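Local coordinates for protein RNA polymerase II subunit A C-terminal domain phosphatase SSU72 (Homo sapiens, PDB 4H3K) that is a serine/threonine protein phosphatase that dephosphorylates the C-terminal domain of RNA polymerase II and takes part in RNA processing and transcription termination, at residues Ala29-Ser34 with Arg54-Gly59; Gln36-Glu41 with Ile161-Glu166. The protein carries 1 engineered substitution. All coordinates share one frame; numbering follows the deposited sequence.

Overall arrangement
Both contacts belong to one phosphate-binding loop and the elements that hold it. Along the chain their segments alternate: strand 27-32 leads through the loop into helix 38-48, which returns to strand 52-57. Much later comes segment 161-166, the loop after strand 153-159 and the first residues of helix 165-184. Contact 1 joins the two parallel strands of this beta-alpha-beta unit, 52-57 being the outermost on its side of the five-stranded sheet. Contact 2 sets the start of helix 38-48 against segment 161-166. Their centres lie about 11 Å apart, with the same phosphate ion touching both and a probable Ser32-Ser39 hydroxyl hydrogen bond linking them. The pocket is thus assembled from distant parts of the sequence.

Contact 1 of 2, residues Ala29-Ser34 with Arg54-Gly59; sequences AVVSSS and RSFGTG. Engineered in segment 29-34: Ser32 (natural residue Cys). With PO4 (phosphate ion), chain F.
Val31 and Phe56 sit side by side on the same face of a parallel strand pair, with Ala29 beside them. The methyl CB of Ala29 meets the Phe56 ring at its edge, in plane, 4.0 Å from CE2. Val31 turns CG1 anti to its own N (chi1 -167°), which brings that methyl 3.6 Å from CG2 of Thr58, the two side chains crossing at about a right angle. Phe56 CZ lies over one face of the Arg54 guanidinium, offset toward its rim; the guanidinium nitrogens form salt bridges with Asp123 and Glu116. Val30, Ser32 and Ser55 point to the other face; Val30 packs there on helix 38-48, and Ser55 OG bonds His43.

The backbones pair in parallel fashion: Val30 N to Arg54 O (2.9 Å), Phe56 N to Val30 O, Ser32 N to Phe56 O and Thr58 N to Ser32 O. Past the strand ends, Gly59 N reaches a lone pair of Ser33 O at 2.8 Å. A CB on Gly57 or Gly59 would clash with Ser33 O.

In this variant Ser32, engineered in place of the natural cysteine, gives OG to phosphate O1 (2.6 Å). The bonds to Ser32 O and Ser33 O probably hold the turn from which the Ser33 and Ser34 N-H groups converge on O4, backbone donors suited to an anionic phosphate group.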
loop_
_atom_site.group_PDB
_atom_site.type_symbol
_atom_site.label_atom_id
_atom_site.label_comp_id
_atom_site.label_asym_id
_atom_site.label_seq_id
_atom_site.Cartn_x
_atom_site.Cartn_y
_atom_site.Cartn_z
ATOM N N ALA B 29 -6.717 6.742 9.408
ATOM C CA ALA B 29 -7.432 5.787 10.251
ATOM C C ALA B 29 -6.720 5.743 11.579
ATOM O O ALA B 29 -5.483 5.742 11.620
ATOM C CB ALA B 29 -7.455 4.397 9.634
ATOM N N VAL B 30 -7.494 5.785 12.662
ATOM C CA VAL B 30 -6.946 5.560 13.985
ATOM C C VAL B 30 -7.547 4.276 14.548
ATOM O O VAL B 30 -8.764 4.065 14.466
ATOM C CB VAL B 30 -7.209 6.738 14.955
ATOM C CG1 VAL B 30 -6.453 6.465 16.271
ATOM C CG2 VAL B 30 -6.715 8.061 14.365
ATOM N N VAL B 31 -6.678 3.419 15.106
ATOM C CA VAL B 31 -7.054 2.052 15.488
ATOM C C VAL B 31 -6.662 1.761 16.949
ATOM O O VAL B 31 -5.514 1.976 17.362
ATOM C CB VAL B 31 -6.373 1.011 14.558
ATOM C CG1 VAL B 31 -7.004 -0.369 14.735
ATOM C CG2 VAL B 31 -6.467 1.446 13.093
ATOM N N SER B 32 -7.621 1.289 17.744
ATOM C CA SER B 32 -7.282 0.839 19.083
ATOM C C SER B 32 -7.705 -0.625 19.194
ATOM O O SER B 32 -7.791 -1.338 18.174
ATOM C CB SER B 32 -7.969 1.712 20.152
ATOM O OG SER B 32 -9.367 1.635 19.957
ATOM N N SER B 33 -7.967 -1.087 20.408
ATOM C CA SER B 33 -8.366 -2.495 20.560
ATOM C C SER B 33 -9.866 -2.715 20.452
ATOM O O SER B 33 -10.336 -3.559 19.665
ATOM C CB SER B 33 -7.802 -3.074 21.849
ATOM O OG SER B 33 -8.045 -4.458 21.815
ATOM N N SER B 34 -10.620 -1.919 21.201
ATOM C CA SER B 34 -12.074 -2.062 21.282
ATOM C C SER B 34 -12.848 -1.017 20.469
ATOM O O SER B 34 -14.064 -1.095 20.405
ATOM C CB SER B 34 -12.508 -1.993 22.741
ATOM O OG SER B 34 -11.924 -3.069 23.467
ATOM N N ARG B 54 -11.289 7.814 9.909
ATOM C CA ARG B 54 -12.117 6.691 10.286
ATOM C C ARG B 54 -11.396 6.029 11.464
ATOM O O ARG B 54 -10.197 6.245 11.682
ATOM C CB ARG B 54 -12.258 5.687 9.132
ATOM C CG ARG B 54 -12.767 6.243 7.780
ATOM C CD ARG B 54 -14.221 5.923 7.482
ATOM N NE ARG B 54 -14.720 4.661 8.067
ATOM C CZ ARG B 54 -14.903 3.508 7.416
ATOM N NH1 ARG B 54 -14.593 3.365 6.127
ATOM N NH2 ARG B 54 -15.397 2.466 8.074
ATOM N N SER B 55 -12.130 5.232 12.225
ATOM C CA SER B 55 -11.559 4.602 13.384
ATOM C C SER B 55 -12.033 3.166 13.502
ATOM O O SER B 55 -13.119 2.817 13.025
ATOM C CB SER B 55 -11.925 5.400 14.635
ATOM O OG SER B 55 -13.306 5.310 14.891
ATOM N N PHE B 56 -11.199 2.328 14.126
ATOM C CA PHE B 56 -11.415 0.885 14.140
ATOM C C PHE B 56 -10.832 0.304 15.400
ATOM O O PHE B 56 -10.059 0.966 16.099
ATOM C CB PHE B 56 -10.719 0.203 12.934
ATOM C CG PHE B 56 -11.151 0.737 11.605
ATOM C CD1 PHE B 56 -12.303 0.246 10.998
ATOM C CD2 PHE B 56 -10.408 1.749 10.966
ATOM C CE1 PHE B 56 -12.724 0.738 9.769
ATOM C CE2 PHE B 56 -10.803 2.254 9.747
ATOM C CZ PHE B 56 -11.967 1.743 9.128
ATOM N N GLY B 57 -11.196 -0.947 15.670
ATOM C CA GLY B 57 -10.536 -1.748 16.700
ATOM C C GLY B 57 -10.024 -3.055 16.086
ATOM O O GLY B 57 -10.606 -3.567 15.143
ATOM N N THR B 58 -8.929 -3.591 16.612
ATOM C CA THR B 58 -8.425 -4.879 16.143
ATOM C C THR B 58 -8.721 -6.034 17.081
ATOM O O THR B 58 -8.421 -7.182 16.739
ATOM C CB THR B 58 -6.911 -4.867 15.963
ATOM O OG1 THR B 58 -6.311 -4.395 17.171
ATOM C CG2 THR B 58 -6.519 -3.968 14.763
ATOM N N GLY B 59 -9.284 -5.746 18.259
ATOM C CA GLY B 59 -9.550 -6.795 19.240
ATOM C C GLY B 59 -10.550 -7.829 18.737
ATOM O O GLY B 59 -11.382 -7.553 17.852
HETATM P P PO4 F . -9.854 1.268 23.231
HETATM O O1 PO4 F . -10.763 1.676 22.113
HETATM O O2 PO4 F . -10.654 0.975 24.510
HETATM O O3 PO4 F . -8.861 2.363 23.568
HETATM O O4 PO4 F . -9.044 0.046 22.904
#

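Contact 2 of 2, residues Gln36-Glu41 with Ile161-Glu166; sequences QNRSME and IQDNHE. With PO4 (phosphate ion), chain F.
The Arg38 guanidinium has Asp163 over one face, with CB 3.7 Å from NE and offset toward the rim; the carboxylate is stacked nearly parallel, its plane turned by only 12°. Because Asp163 OD2 lies well out of the guanidinium plane, its long salt bridge to NH2 rests on charge alone. The edge is spent on other partners: NE gives a nearly straight bond (176°) to phosphate O3 at 2.6 Å, NH2 bonds O4, and NH1 reaches Ile161 O at 2.9 Å, in the guanidinium plane. NH1 also has a salt bridge to Glu132. A bend at chi3 (-69°) swings the group back to the phosphate, while CD passes 3.8 Å from CG2 of Ile161. At the edge of the His165 ring lies the Asn37 amide, its plane nearly perpendicular to the ring.

This is the phosphate-binding loop of a cysteine-based phosphatase, running into the N-terminus of helix 38-48. The natural sequence carries the family's signature of a cysteine, five residues and an arginine; the cysteine is replaced here by Ser32, and the arginine is Arg38. Gln36 N and Asn37 N both point at O1, and Arg38 N joins its own NE on O3 from 2.9 Å, so the helix start probably adds to the pull on the anion. A lysine in place of Arg38 would probably lose the bond to O4 and leave Ile161 O without its mate across the contact, since one ammonium is unlikely to span acceptors set so far apart. Asp163, centre of an inverse gamma turn, has OD2 2.9 Å from phosphate O2.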
loop_
_atom_site.group_PDB
_atom_site.type_symbol
_atom_site.label_atom_id
_atom_site.label_comp_id
_atom_site.label_asym_id
_atom_site.label_seq_id
_atom_site.Cartn_x
_atom_site.Cartn_y
_atom_site.Cartn_z
ATOM N N GLN B 36 -13.337 2.054 21.358
ATOM C CA GLN B 36 -14.213 2.680 22.365
ATOM C C GLN B 36 -13.629 3.980 22.910
ATOM O O GLN B 36 -14.361 4.944 23.123
ATOM C CB GLN B 36 -14.405 1.742 23.540
ATOM C CG GLN B 36 -15.303 0.548 23.244
ATOM C CD GLN B 36 -16.759 0.988 23.049
ATOM O OE1 GLN B 36 -17.116 2.120 23.346
ATOM N NE2 GLN B 36 -17.586 0.098 22.526
ATOM N N ASN B 37 -12.310 3.968 23.151
ATOM C CA ASN B 37 -11.662 4.997 23.945
ATOM C C ASN B 37 -10.544 5.735 23.179
ATOM O O ASN B 37 -10.769 6.826 22.705
ATOM C CB ASN B 37 -11.172 4.390 25.283
ATOM C CG ASN B 37 -10.435 5.401 26.169
ATOM O OD1 ASN B 37 -9.505 5.047 26.908
ATOM N ND2 ASN B 37 -10.855 6.638 26.112
ATOM N N ARG B 38 -9.356 5.143 23.058
ATOM C CA ARG B 38 -8.234 5.843 22.417
ATOM C C ARG B 38 -8.514 6.269 20.965
ATOM O O ARG B 38 -8.260 7.418 20.572
ATOM C CB ARG B 38 -6.964 5.009 22.558
ATOM C CG ARG B 38 -6.582 4.840 24.031
ATOM C CD ARG B 38 -5.634 3.670 24.217
ATOM N NE ARG B 38 -6.298 2.381 23.960
ATOM C CZ ARG B 38 -5.662 1.220 23.870
ATOM N NH1 ARG B 38 -4.342 1.178 24.015
ATOM N NH2 ARG B 38 -6.333 0.087 23.622
ATOM N N SER B 39 -9.082 5.365 20.176
ATOM C CA SER B 39 -9.343 5.661 18.776
ATOM C C SER B 39 -10.509 6.633 18.595
ATOM O O SER B 39 -10.505 7.416 17.660
ATOM C CB SER B 39 -9.574 4.358 17.945
ATOM O OG SER B 39 -10.615 3.560 18.540
ATOM N N MET B 40 -11.484 6.608 19.501
ATOM C CA MET B 40 -12.653 7.461 19.393
ATOM C C MET B 40 -12.374 8.901 19.864
ATOM O O MET B 40 -12.858 9.861 19.257
ATOM C CB MET B 40 -13.843 6.832 20.117
ATOM C CG MET B 40 -14.298 5.549 19.427
ATOM S SD MET B 40 -14.985 5.912 17.795
ATOM C CE MET B 40 -16.674 6.414 18.232
ATOM N N GLU B 41 -11.612 9.029 20.940
ATOM C CA GLU B 41 -11.053 10.336 21.337
ATOM C C GLU B 41 -10.284 10.982 20.175
ATOM O O GLU B 41 -10.411 12.191 19.918
ATOM C CB GLU B 41 -10.132 10.156 22.542
ATOM C CG GLU B 41 -9.867 11.444 23.347
ATOM C CD GLU B 41 -11.152 12.057 23.895
ATOM O OE1 GLU B 41 -11.367 13.234 23.645
ATOM O OE2 GLU B 41 -11.960 11.343 24.521
ATOM N N ILE B 161 -0.435 4.224 23.801
ATOM C CA ILE B 161 -1.298 5.044 24.641
ATOM C C ILE B 161 -2.040 4.161 25.638
ATOM O O ILE B 161 -2.719 3.207 25.243
ATOM C CB ILE B 161 -2.328 5.836 23.799
ATOM C CG1 ILE B 161 -1.629 6.763 22.783
ATOM C CG2 ILE B 161 -3.308 6.614 24.735
ATOM C CD1 ILE B 161 -2.562 7.119 21.546
ATOM N N GLN B 162 -1.953 4.498 26.923
ATOM C CA GLN B 162 -2.665 3.729 27.949
ATOM C C GLN B 162 -4.178 3.870 27.791
ATOM O O GLN B 162 -4.700 4.952 27.464
ATOM C CB GLN B 162 -2.226 4.158 29.351
ATOM C CG GLN B 162 -0.802 3.715 29.687
ATOM C CD GLN B 162 -0.502 3.732 31.185
ATOM O OE1 GLN B 162 -0.882 4.674 31.908
ATOM N NE2 GLN B 162 0.202 2.695 31.661
ATOM N N ASP B 163 -4.878 2.780 28.054
ATOM C CA ASP B 163 -6.308 2.769 27.868
ATOM C C ASP B 163 -7.052 3.332 29.096
ATOM O O ASP B 163 -7.665 2.579 29.857
ATOM C CB ASP B 163 -6.801 1.364 27.515
ATOM C CG ASP B 163 -8.247 1.358 27.064
ATOM O OD1 ASP B 163 -8.948 2.401 27.166
ATOM O OD2 ASP B 163 -8.709 0.304 26.623
ATOM N N ASN B 164 -6.978 4.647 29.296
ATOM C CA ASN B 164 -7.853 5.344 30.257
ATOM C C ASN B 164 -8.199 6.698 29.639
ATOM O O ASN B 164 -7.546 7.097 28.659
ATOM C CB ASN B 164 -7.185 5.488 31.636
ATOM C CG ASN B 164 -5.892 6.291 31.583
ATOM O OD1 ASN B 164 -5.893 7.476 31.246
ATOM N ND2 ASN B 164 -4.784 5.647 31.933
ATOM N N HIS B 165 -9.200 7.399 30.183
ATOM C CA HIS B 165 -9.712 8.607 29.519
ATOM C C HIS B 165 -8.661 9.710 29.388
ATOM O O HIS B 165 -8.567 10.359 28.357
ATOM C CB HIS B 165 -11.000 9.151 30.177
ATOM C CG HIS B 165 -12.154 8.203 30.099
ATOM N ND1 HIS B 165 -12.975 7.934 31.178
ATOM C CD2 HIS B 165 -12.596 7.418 29.083
ATOM C CE1 HIS B 165 -13.886 7.043 30.820
ATOM N NE2 HIS B 165 -13.673 6.708 29.558
ATOM N N GLU B 166 -7.872 9.903 30.437
ATOM C CA GLU B 166 -6.889 10.969 30.446
ATOM C C GLU B 166 -5.772 10.764 29.414
ATOM O O GLU B 166 -5.452 11.693 28.667
ATOM C CB GLU B 166 -6.317 11.141 31.847
ATOM C CG GLU B 166 -5.088 12.027 31.881
ATOM C CD GLU B 166 -4.000 11.502 32.801
ATOM O OE1 GLU B 166 -4.092 10.312 33.221
ATOM O OE2 GLU B 166 -3.066 12.293 33.098
HETATM P P PO4 F . -9.854 1.268 23.231
HETATM O O1 PO4 F . -10.763 1.676 22.113
HETATM O O2 PO4 F . -10.654 0.975 24.510
HETATM O O3 PO4 F . -8.861 2.363 23.568
HETATM O O4 PO4 F . -9.044 0.046 22.904
#